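Local coordinates for protein H subunit of photosynthetic reaction center complex (Rhodopseudomonas palustris, PDB 6Z5S) that forms the H subunit of the photosynthetic reaction centre, with one membrane helix and a large extramembrane part that packs against neighbouring proteins and probably stabilises the complex, at residues 109-120 against 226-237; 150-160 against 204-215. One frame throughout, in Å; residues are numbered along the deposited sequence.

Overall arrangement
Interaction 1 lies near the centre of the chain and joins the loop 109-120 to the beginning of helix 229-245; interaction 2 lies farther out and pairs two short strands and the turns that follow them. Both are partly buried. Their centres are about 22 Å apart, and they do not touch. Along the chain, interaction 2 is nested inside the loop that interaction 1 closes, and helix 229-245 serves both, since Ile-210 and Phe-215 of the second contact also pack on it. The chemistry differs with place: interaction 1 is rich in charges, several shared with another protein chain, whereas interaction 2 relies on valines, glycines and backbone bonds, and no other protein touches it.

Interaction 1. Residues 109-120 against 226-237; sequences PGSYAQRADVPE and QVSKLEEDKICA
Gly-110 and Ser-111 meet the helix through backbone alone: both carbonyl oxygens rest against the methyl of Ala-237, and Gly-110 CA lies 3.2 Å from Ala-237 O. A methyl is small enough to let the loop backbone run beside the helix. At Tyr-112, CG stands between the backbone N and the carbonyl carbon (chi1 55°), which turns one ring face to Lys-234. Lys-234 CG sits 3.8 Å from the Tyr-112 ring centroid, almost on the normal, a CH-pi contact, while Lys-234 CE reaches on toward CE2; Ala-237 CB meets the ring edge.

Next the loop passes over Leu-230, whose CD1 is 3.6 Å from Ala-113 O and whose CD2 touches Gln-114 NE2 and, farther along, the Asp-117 carboxylate. Inverse gamma turns at Gln-114 and Asp-117 bend the loop. The chain of Arg-115 turns at chi3 (89°), laying a guanidinium face on the aliphatic part of Lys-229, with Lys-229 CD 3.9 Å above the Arg-115 guanidinium plane, toward its rim. Asp-233 OD2, bonded to backbone of another protein chain, lies by the Arg-115 methylenes, beyond salt-bridge range of NE, which instead pairs with an acidic side chain of that protein; Lys-229 NZ does likewise.

Ala-116 O takes a weak bond from Leu-230 N. Asp-117 OD2 accepts from Ser-228 OG (2.7 Å) on its anti side. Ser-228 is the N-cap and forms a capping box with Glu-231. Lys-229 N bonds to Val-118 O (3.1 Å). Pro-119 CB rests on Val-227 O and its CG on the Gln-226 amide. Glu-120 CG packs on Lys-229 CG, and its carboxylate, like that of Glu-232, is bridged to a basic side chain of the other protein.

Loop carbonyls and the capping box thus occupy N-H groups of the first helical turn, whose partial positive charge probably eases the proximity of Asp-117 and Glu-231.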
loop_
_atom_site.group_PDB
_atom_site.type_symbol
_atom_site.label_atom_id
_atom_site.label_comp_id
_atom_site.label_asym_id
_atom_site.label_seq_id
_atom_site.Cartn_x
_atom_site.Cartn_y
_atom_site.Cartn_z
ATOM N N PRO D 109 -23.988 4.819 22.271
ATOM C CA PRO D 109 -23.428 3.515 21.893
ATOM C C PRO D 109 -24.472 2.426 21.758
ATOM O O PRO D 109 -24.164 1.367 21.204
ATOM C CB PRO D 109 -22.459 3.207 23.037
ATOM C CG PRO D 109 -22.123 4.516 23.595
ATOM C CD PRO D 109 -23.333 5.368 23.464
ATOM N N GLY D 110 -25.688 2.646 22.241
ATOM C CA GLY D 110 -26.766 1.695 22.100
ATOM C C GLY D 110 -27.702 1.957 20.948
ATOM O O GLY D 110 -28.777 1.352 20.896
ATOM N N SER D 111 -27.333 2.827 20.018
ATOM C CA SER D 111 -28.199 3.158 18.902
ATOM C C SER D 111 -28.194 2.052 17.858
ATOM O O SER D 111 -27.232 1.293 17.730
ATOM C CB SER D 111 -27.755 4.466 18.262
ATOM O OG SER D 111 -27.513 5.443 19.247
ATOM N N TYR D 112 -29.287 1.969 17.111
ATOM C CA TYR D 112 -29.388 1.054 15.989
ATOM C C TYR D 112 -30.037 1.784 14.827
ATOM O O TYR D 112 -30.579 2.877 14.977
ATOM C CB TYR D 112 -30.183 -0.203 16.347
ATOM C CG TYR D 112 -31.557 0.071 16.901
ATOM C CD1 TYR D 112 -31.748 0.278 18.253
ATOM C CD2 TYR D 112 -32.662 0.117 16.072
ATOM C CE1 TYR D 112 -32.994 0.527 18.762
ATOM C CE2 TYR D 112 -33.912 0.365 16.575
ATOM C CZ TYR D 112 -34.072 0.569 17.920
ATOM O OH TYR D 112 -35.319 0.817 18.434
ATOM N N ALA D 113 -29.956 1.177 13.655
ATOM C CA ALA D 113 -30.594 1.712 12.466
ATOM C C ALA D 113 -31.901 0.980 12.213
ATOM O O ALA D 113 -32.044 -0.200 12.530
ATOM C CB ALA D 113 -29.680 1.587 11.249
ATOM N N GLN D 114 -32.862 1.697 11.638
ATOM C CA GLN D 114 -34.144 1.102 11.281
ATOM C C GLN D 114 -33.973 0.276 10.009
ATOM O O GLN D 114 -34.438 0.624 8.924
ATOM C CB GLN D 114 -35.206 2.177 11.112
ATOM C CG GLN D 114 -36.611 1.653 11.265
ATOM C CD GLN D 114 -36.890 1.177 12.666
ATOM O OE1 GLN D 114 -36.579 1.860 13.636
ATOM N NE2 GLN D 114 -37.468 -0.007 12.781
ATOM N N ARG D 115 -33.273 -0.842 10.162
ATOM C CA ARG D 115 -33.051 -1.747 9.050
ATOM C C ARG D 115 -34.343 -2.465 8.683
ATOM O O ARG D 115 -35.343 -2.422 9.404
ATOM C CB ARG D 115 -31.971 -2.766 9.395
ATOM C CG ARG D 115 -30.639 -2.169 9.766
ATOM C CD ARG D 115 -29.575 -3.237 9.821
ATOM N NE ARG D 115 -28.927 -3.436 8.539
ATOM C CZ ARG D 115 -27.984 -4.338 8.316
ATOM N NH1 ARG D 115 -27.577 -5.132 9.291
ATOM N NH2 ARG D 115 -27.454 -4.444 7.113
ATOM N N ALA D 116 -34.316 -3.132 7.536
ATOM C CA ALA D 116 -35.468 -3.907 7.103
ATOM C C ALA D 116 -35.714 -5.059 8.065
ATOM O O ALA D 116 -34.782 -5.750 8.484
ATOM C CB ALA D 116 -35.249 -4.437 5.690
ATOM N N ASP D 117 -36.977 -5.262 8.426
ATOM C CA ASP D 117 -37.332 -6.329 9.358
ATOM C C ASP D 117 -37.524 -7.628 8.579
ATOM O O ASP D 117 -38.615 -8.187 8.474
ATOM C CB ASP D 117 -38.569 -5.954 10.160
ATOM C CG ASP D 117 -38.634 -6.673 11.488
ATOM O OD1 ASP D 117 -39.453 -6.286 12.343
ATOM O OD2 ASP D 117 -37.859 -7.633 11.677
ATOM N N VAL D 118 -36.413 -8.103 8.029
ATOM C CA VAL D 118 -36.384 -9.316 7.223
ATOM C C VAL D 118 -34.957 -9.845 7.264
ATOM O O VAL D 118 -34.008 -9.051 7.310
ATOM C CB VAL D 118 -36.862 -9.041 5.788
ATOM C CG1 VAL D 118 -35.845 -8.211 5.024
ATOM C CG2 VAL D 118 -37.161 -10.331 5.062
ATOM N N PRO D 119 -34.752 -11.157 7.294
ATOM C CA PRO D 119 -33.386 -11.685 7.348
ATOM C C PRO D 119 -32.664 -11.531 6.021
ATOM O O PRO D 119 -33.262 -11.264 4.980
ATOM C CB PRO D 119 -33.594 -13.162 7.695
ATOM C CG PRO D 119 -34.978 -13.452 7.276
ATOM C CD PRO D 119 -35.746 -12.208 7.543
ATOM N N GLU D 120 -31.346 -11.699 6.078
ATOM C CA GLU D 120 -30.534 -11.744 4.871
ATOM C C GLU D 120 -30.689 -13.105 4.211
ATOM O O GLU D 120 -30.553 -14.138 4.869
ATOM C CB GLU D 120 -29.067 -11.491 5.193
ATOM C CG GLU D 120 -28.804 -10.255 6.007
ATOM C CD GLU D 120 -27.327 -9.929 6.084
ATOM O OE1 GLU D 120 -26.600 -10.247 5.118
ATOM O OE2 GLU D 120 -26.892 -9.356 7.103
ATOM N N GLN D 226 -34.814 -17.870 12.698
ATOM C CA GLN D 226 -34.251 -16.875 11.806
ATOM C C GLN D 226 -34.327 -15.520 12.486
ATOM O O GLN D 226 -35.229 -15.258 13.283
ATOM C CB GLN D 226 -34.972 -16.854 10.457
ATOM C CG GLN D 226 -36.285 -16.116 10.466
ATOM C CD GLN D 226 -37.052 -16.300 9.182
ATOM O OE1 GLN D 226 -36.965 -17.344 8.542
ATOM N NE2 GLN D 226 -37.811 -15.287 8.796
ATOM N N VAL D 227 -33.362 -14.669 12.173
ATOM C CA VAL D 227 -33.252 -13.349 12.771
ATOM C C VAL D 227 -33.168 -12.320 11.656
ATOM O O VAL D 227 -32.457 -12.519 10.665
ATOM C CB VAL D 227 -32.036 -13.265 13.720
ATOM C CG1 VAL D 227 -30.749 -13.563 12.980
ATOM C CG2 VAL D 227 -31.965 -11.906 14.382
ATOM N N SER D 228 -33.917 -11.235 11.801
ATOM C CA SER D 228 -33.948 -10.185 10.800
ATOM C C SER D 228 -32.822 -9.186 11.036
ATOM O O SER D 228 -32.215 -9.133 12.105
ATOM C CB SER D 228 -35.297 -9.474 10.820
ATOM O OG SER D 228 -35.374 -8.580 11.908
ATOM N N LYS D 229 -32.545 -8.379 10.011
ATOM C CA LYS D 229 -31.520 -7.350 10.138
ATOM C C LYS D 229 -31.862 -6.366 11.247
ATOM O O LYS D 229 -30.975 -5.895 11.971
ATOM C CB LYS D 229 -31.353 -6.622 8.808
ATOM C CG LYS D 229 -30.532 -7.383 7.791
ATOM C CD LYS D 229 -30.576 -6.719 6.434
ATOM C CE LYS D 229 -31.790 -7.157 5.648
ATOM N NZ LYS D 229 -31.826 -6.511 4.314
ATOM N N LEU D 230 -33.147 -6.049 11.398
ATOM C CA LEU D 230 -33.564 -5.118 12.437
ATOM C C LEU D 230 -33.268 -5.679 13.818
ATOM O O LEU D 230 -32.741 -4.978 14.687
ATOM C CB LEU D 230 -35.048 -4.807 12.289
ATOM C CG LEU D 230 -35.570 -3.724 13.223
ATOM C CD1 LEU D 230 -34.758 -2.464 13.060
ATOM C CD2 LEU D 230 -37.026 -3.458 12.942
ATOM N N GLU D 231 -33.593 -6.951 14.035
ATOM C CA GLU D 231 -33.285 -7.570 15.314
ATOM C C GLU D 231 -31.785 -7.688 15.525
ATOM O O GLU D 231 -31.315 -7.592 16.659
ATOM C CB GLU D 231 -33.947 -8.938 15.404
ATOM C CG GLU D 231 -35.449 -8.892 15.268
ATOM C CD GLU D 231 -36.006 -10.092 14.533
ATOM O OE1 GLU D 231 -35.219 -10.822 13.901
ATOM O OE2 GLU D 231 -37.235 -10.303 14.583
ATOM N N GLU D 232 -31.025 -7.896 14.452
ATOM C CA GLU D 232 -29.573 -7.924 14.565
ATOM C C GLU D 232 -29.040 -6.601 15.099
ATOM O O GLU D 232 -28.260 -6.578 16.063
ATOM C CB GLU D 232 -28.948 -8.246 13.212
ATOM C CG GLU D 232 -28.943 -9.715 12.862
ATOM C CD GLU D 232 -28.156 -9.998 11.603
ATOM O OE1 GLU D 232 -28.779 -10.210 10.543
ATOM O OE2 GLU D 232 -26.911 -10.002 11.671
ATOM N N ASP D 233 -29.434 -5.485 14.479
ATOM C CA ASP D 233 -29.002 -4.203 15.021
ATOM C C ASP D 233 -29.506 -3.995 16.435
ATOM O O ASP D 233 -28.779 -3.470 17.276
ATOM C CB ASP D 233 -29.419 -3.026 14.145
ATOM C CG ASP D 233 -28.400 -2.706 13.082
ATOM O OD1 ASP D 233 -27.273 -3.232 13.153
ATOM O OD2 ASP D 233 -28.674 -1.826 12.250
ATOM N N LYS D 234 -30.740 -4.401 16.728
ATOM C CA LYS D 234 -31.264 -4.166 18.069
ATOM C C LYS D 234 -30.469 -4.929 19.119
ATOM O O LYS D 234 -30.178 -4.394 20.192
ATOM C CB LYS D 234 -32.738 -4.537 18.133
ATOM C CG LYS D 234 -33.632 -3.414 17.696
ATOM C CD LYS D 234 -35.080 -3.796 17.769
ATOM C CE LYS D 234 -35.948 -2.732 17.143
ATOM N NZ LYS D 234 -37.361 -3.179 17.049
ATOM N N ILE D 235 -30.067 -6.161 18.813
ATOM C CA ILE D 235 -29.325 -6.962 19.780
ATOM C C ILE D 235 -27.914 -6.414 19.958
ATOM O O ILE D 235 -27.458 -6.181 21.087
ATOM C CB ILE D 235 -29.313 -8.437 19.350
ATOM C CG1 ILE D 235 -30.714 -9.023 19.475
ATOM C CG2 ILE D 235 -28.343 -9.229 20.189
ATOM C CD1 ILE D 235 -30.945 -10.222 18.607
ATOM N N CYS D 236 -27.199 -6.202 18.850
ATOM C CA CYS D 236 -25.858 -5.642 18.973
ATOM C C CYS D 236 -25.882 -4.268 19.625
ATOM O O CYS D 236 -24.941 -3.904 20.330
ATOM C CB CYS D 236 -25.171 -5.579 17.612
ATOM S SG CYS D 236 -25.275 -7.089 16.643
ATOM N N ALA D 237 -26.961 -3.509 19.445
ATOM C CA ALA D 237 -27.058 -2.193 20.053
ATOM C C ALA D 237 -27.355 -2.288 21.539
ATOM O O ALA D 237 -26.826 -1.501 22.329
ATOM C CB ALA D 237 -28.134 -1.378 19.346
#

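Interaction 2. Residues 150-160 against 204-215; sequences MPVVGCDGVVG and KVSVDAIRGDQF
Asp-156 OD1 is gripped by two backbone N-H groups: Gly-212 N, 3.2 Å away, reaches it on the syn side and 30° out of the carboxylate plane, and Val-158 N adds a weak bond. Asp-156 CG stands between the backbone N and the carbonyl carbon (chi1 63°), which brings OD1 round to the Gly-212 amide. This clasp closes the turns that follow a short, weakly bonded parallel strand pair, 152-153 with 205-206, in the PRC-barrel domain. A leucine here would probably leave the Gly-212 amide, and the weakly bound one of Val-158, without their shared acceptor, so that the two turns are tied less firmly.

In the strand pair, Val-153 N gives its hydrogen to Val-205 O (3.0 Å), and Val-153 O receives that of Val-207 N (3.2 Å). Branched valines suit these extended backbones: Val-152 CB packs on Val-205 CG1, and Val-153 CG1 lies against Ser-206. At one end the Pro-151 ring crosses the methylenes of Lys-204 at about a right angle. Beyond the strands, Cys-155 N makes a weak bond to Ile-210 O.

Glycines let the turns close, because a CB on Gly-154 would clash with Gly-212 N and one on Gly-212 with Val-158 O. Phe-215 packs beside them, with Val-152 CG2 coming against its CZ from the opposite direction. Ile-210 CD1 lies 4.0 Å above the centre of one face of the Phe-215 ring, while Gly-154 CA meets its edge, 3.8 Å from Phe-215 CE2.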
loop_
_atom_site.group_PDB
_atom_site.type_symbol
_atom_site.label_atom_id
_atom_site.label_comp_id
_atom_site.label_asym_id
_atom_site.label_seq_id
_atom_site.Cartn_x
_atom_site.Cartn_y
_atom_site.Cartn_z
ATOM N N MET D 150 -22.465 -24.317 28.563
ATOM C CA MET D 150 -21.847 -23.352 29.460
ATOM C C MET D 150 -22.875 -22.304 29.870
ATOM O O MET D 150 -23.537 -21.721 29.003
ATOM C CB MET D 150 -20.661 -22.661 28.795
ATOM C CG MET D 150 -19.546 -23.570 28.335
ATOM S SD MET D 150 -18.144 -22.572 27.804
ATOM C CE MET D 150 -17.070 -23.801 27.075
ATOM N N PRO D 151 -23.059 -22.054 31.164
ATOM C CA PRO D 151 -23.956 -20.969 31.581
ATOM C C PRO D 151 -23.261 -19.620 31.455
ATOM O O PRO D 151 -22.151 -19.425 31.952
ATOM C CB PRO D 151 -24.279 -21.308 33.040
ATOM C CG PRO D 151 -23.201 -22.208 33.481
ATOM C CD PRO D 151 -22.629 -22.897 32.290
ATOM N N VAL D 152 -23.924 -18.696 30.788
ATOM C CA VAL D 152 -23.369 -17.373 30.539
ATOM C C VAL D 152 -23.560 -16.504 31.772
ATOM O O VAL D 152 -24.625 -16.514 32.408
ATOM C CB VAL D 152 -24.024 -16.741 29.300
ATOM C CG1 VAL D 152 -25.511 -16.629 29.500
ATOM C CG2 VAL D 152 -23.422 -15.378 29.011
ATOM N N VAL D 153 -22.527 -15.731 32.090
ATOM C CA VAL D 153 -22.459 -14.921 33.294
ATOM C C VAL D 153 -22.332 -13.456 32.898
ATOM O O VAL D 153 -21.721 -13.118 31.878
ATOM C CB VAL D 153 -21.280 -15.372 34.186
ATOM C CG1 VAL D 153 -19.952 -15.006 33.551
ATOM C CG2 VAL D 153 -21.387 -14.783 35.566
ATOM N N GLY D 154 -22.922 -12.582 33.710
ATOM C CA GLY D 154 -22.918 -11.157 33.434
ATOM C C GLY D 154 -21.560 -10.506 33.591
ATOM O O GLY D 154 -20.532 -11.182 33.534
ATOM N N CYS D 155 -21.540 -9.187 33.769
ATOM C CA CYS D 155 -20.299 -8.477 34.042
ATOM C C CYS D 155 -20.027 -8.345 35.529
ATOM O O CYS D 155 -18.864 -8.308 35.941
ATOM C CB CYS D 155 -20.326 -7.084 33.413
ATOM S SG CYS D 155 -18.837 -6.109 33.711
ATOM N N ASP D 156 -21.073 -8.270 36.343
ATOM C CA ASP D 156 -20.928 -8.214 37.786
ATOM C C ASP D 156 -20.839 -9.597 38.415
ATOM O O ASP D 156 -21.054 -9.733 39.624
ATOM C CB ASP D 156 -22.084 -7.427 38.397
ATOM C CG ASP D 156 -23.421 -8.086 38.160
ATOM O OD1 ASP D 156 -23.517 -8.924 37.243
ATOM O OD2 ASP D 156 -24.378 -7.764 38.887
ATOM N N GLY D 157 -20.539 -10.624 37.623
ATOM C CA GLY D 157 -20.363 -11.963 38.133
ATOM C C GLY D 157 -21.633 -12.759 38.321
ATOM O O GLY D 157 -21.554 -13.953 38.625
ATOM N N VAL D 158 -22.798 -12.147 38.160
ATOM C CA VAL D 158 -24.053 -12.880 38.260
ATOM C C VAL D 158 -24.247 -13.702 36.998
ATOM O O VAL D 158 -24.102 -13.192 35.883
ATOM C CB VAL D 158 -25.230 -11.921 38.477
ATOM C CG1 VAL D 158 -26.471 -12.696 38.846
ATOM C CG2 VAL D 158 -24.892 -10.922 39.557
ATOM N N VAL D 159 -24.570 -14.983 37.169
ATOM C CA VAL D 159 -24.900 -15.813 36.021
ATOM C C VAL D 159 -26.168 -15.281 35.370
ATOM O O VAL D 159 -27.146 -14.935 36.049
ATOM C CB VAL D 159 -25.037 -17.289 36.438
ATOM C CG1 VAL D 159 -26.282 -17.517 37.277
ATOM C CG2 VAL D 159 -25.056 -18.182 35.216
ATOM N N GLY D 160 -26.139 -15.160 34.047
ATOM C CA GLY D 160 -27.254 -14.581 33.330
ATOM C C GLY D 160 -28.178 -15.628 32.757
ATOM O O GLY D 160 -29.398 -15.445 32.727
ATOM N N LYS D 204 -17.211 -21.207 32.233
ATOM C CA LYS D 204 -18.384 -20.601 31.621
ATOM C C LYS D 204 -17.943 -19.601 30.560
ATOM O O LYS D 204 -16.753 -19.450 30.272
ATOM C CB LYS D 204 -19.251 -19.953 32.707
ATOM C CG LYS D 204 -19.851 -20.956 33.676
ATOM C CD LYS D 204 -20.706 -20.298 34.742
ATOM C CE LYS D 204 -19.877 -19.600 35.797
ATOM N NZ LYS D 204 -19.078 -20.562 36.598
ATOM N N VAL D 205 -18.920 -18.922 29.968
ATOM C CA VAL D 205 -18.687 -17.844 29.017
ATOM C C VAL D 205 -19.125 -16.541 29.666
ATOM O O VAL D 205 -20.179 -16.475 30.309
ATOM C CB VAL D 205 -19.417 -18.091 27.683
ATOM C CG1 VAL D 205 -20.911 -18.211 27.900
ATOM C CG2 VAL D 205 -19.118 -16.976 26.704
ATOM N N SER D 206 -18.303 -15.510 29.516
ATOM C CA SER D 206 -18.467 -14.268 30.251
ATOM C C SER D 206 -18.696 -13.107 29.299
ATOM O O SER D 206 -18.002 -12.972 28.286
ATOM C CB SER D 206 -17.243 -13.986 31.115
ATOM O OG SER D 206 -16.124 -13.684 30.303
ATOM N N VAL D 207 -19.663 -12.265 29.643
ATOM C CA VAL D 207 -19.970 -11.052 28.901
ATOM C C VAL D 207 -19.825 -9.882 29.857
ATOM O O VAL D 207 -20.544 -9.801 30.860
ATOM C CB VAL D 207 -21.378 -11.095 28.299
ATOM C CG1 VAL D 207 -21.786 -9.718 27.820
ATOM C CG2 VAL D 207 -21.419 -12.084 27.165
ATOM N N ASP D 208 -18.906 -8.976 29.548
ATOM C CA ASP D 208 -18.619 -7.847 30.415
ATOM C C ASP D 208 -19.349 -6.577 30.012
ATOM O O ASP D 208 -19.174 -5.548 30.669
ATOM C CB ASP D 208 -17.118 -7.583 30.443
ATOM C CG ASP D 208 -16.520 -7.565 29.064
ATOM O OD1 ASP D 208 -16.576 -8.612 28.389
ATOM O OD2 ASP D 208 -16.003 -6.507 28.650
ATOM N N ALA D 209 -20.158 -6.613 28.955
ATOM C CA ALA D 209 -20.851 -5.407 28.520
ATOM C C ALA D 209 -22.019 -5.079 29.438
ATOM O O ALA D 209 -22.138 -3.952 29.923
ATOM C CB ALA D 209 -21.325 -5.566 27.078
ATOM N N ILE D 210 -22.889 -6.049 29.686
ATOM C CA ILE D 210 -24.007 -5.881 30.597
ATOM C C ILE D 210 -23.804 -6.822 31.773
ATOM O O ILE D 210 -22.944 -7.700 31.750
ATOM C CB ILE D 210 -25.358 -6.144 29.914
ATOM C CG1 ILE D 210 -25.515 -7.632 29.619
ATOM C CG2 ILE D 210 -25.455 -5.351 28.631
ATOM C CD1 ILE D 210 -26.730 -7.960 28.804
ATOM N N ARG D 211 -24.613 -6.631 32.806
ATOM C CA ARG D 211 -24.532 -7.486 33.974
ATOM C C ARG D 211 -25.538 -8.626 33.859
ATOM O O ARG D 211 -26.268 -8.747 32.875
ATOM C CB ARG D 211 -24.749 -6.676 35.244
ATOM C CG ARG D 211 -26.015 -5.874 35.261
ATOM C CD ARG D 211 -26.210 -5.220 36.609
ATOM N NE ARG D 211 -27.569 -4.723 36.759
ATOM C CZ ARG D 211 -27.937 -3.479 36.483
ATOM N NH1 ARG D 211 -29.198 -3.109 36.644
ATOM N NH2 ARG D 211 -27.040 -2.606 36.046
ATOM N N GLY D 212 -25.589 -9.462 34.896
ATOM C CA GLY D 212 -26.264 -10.744 34.773
ATOM C C GLY D 212 -27.756 -10.638 34.530
ATOM O O GLY D 212 -28.315 -11.394 33.733
ATOM N N ASP D 213 -28.427 -9.717 35.217
ATOM C CA ASP D 213 -29.875 -9.631 35.077
ATOM C C ASP D 213 -30.278 -9.025 33.743
ATOM O O ASP D 213 -31.340 -9.360 33.207
ATOM C CB ASP D 213 -30.467 -8.810 36.216
ATOM C CG ASP D 213 -29.826 -7.450 36.337
ATOM O OD1 ASP D 213 -28.589 -7.392 36.488
ATOM O OD2 ASP D 213 -30.554 -6.440 36.267
ATOM N N GLN D 214 -29.444 -8.142 33.191
ATOM C CA GLN D 214 -29.788 -7.427 31.971
ATOM C C GLN D 214 -30.049 -8.351 30.795
ATOM O O GLN D 214 -30.628 -7.905 29.799
ATOM C CB GLN D 214 -28.679 -6.444 31.617
ATOM C CG GLN D 214 -28.421 -5.426 32.698
ATOM C CD GLN D 214 -27.699 -4.208 32.184
ATOM O OE1 GLN D 214 -26.485 -4.094 32.314
ATOM N NE2 GLN D 214 -28.445 -3.289 31.593
ATOM N N PHE D 215 -29.654 -9.619 30.883
ATOM C CA PHE D 215 -29.960 -10.562 29.819
ATOM C C PHE D 215 -31.454 -10.743 29.631
ATOM O O PHE D 215 -31.879 -11.245 28.587
ATOM C CB PHE D 215 -29.301 -11.905 30.104
ATOM C CG PHE D 215 -27.826 -11.898 29.902
ATOM C CD1 PHE D 215 -27.290 -12.125 28.655
ATOM C CD2 PHE D 215 -26.972 -11.651 30.957
ATOM C CE1 PHE D 215 -25.932 -12.112 28.463
ATOM C CE2 PHE D 215 -25.614 -11.636 30.771
ATOM C CZ PHE D 215 -25.092 -11.868 29.522
#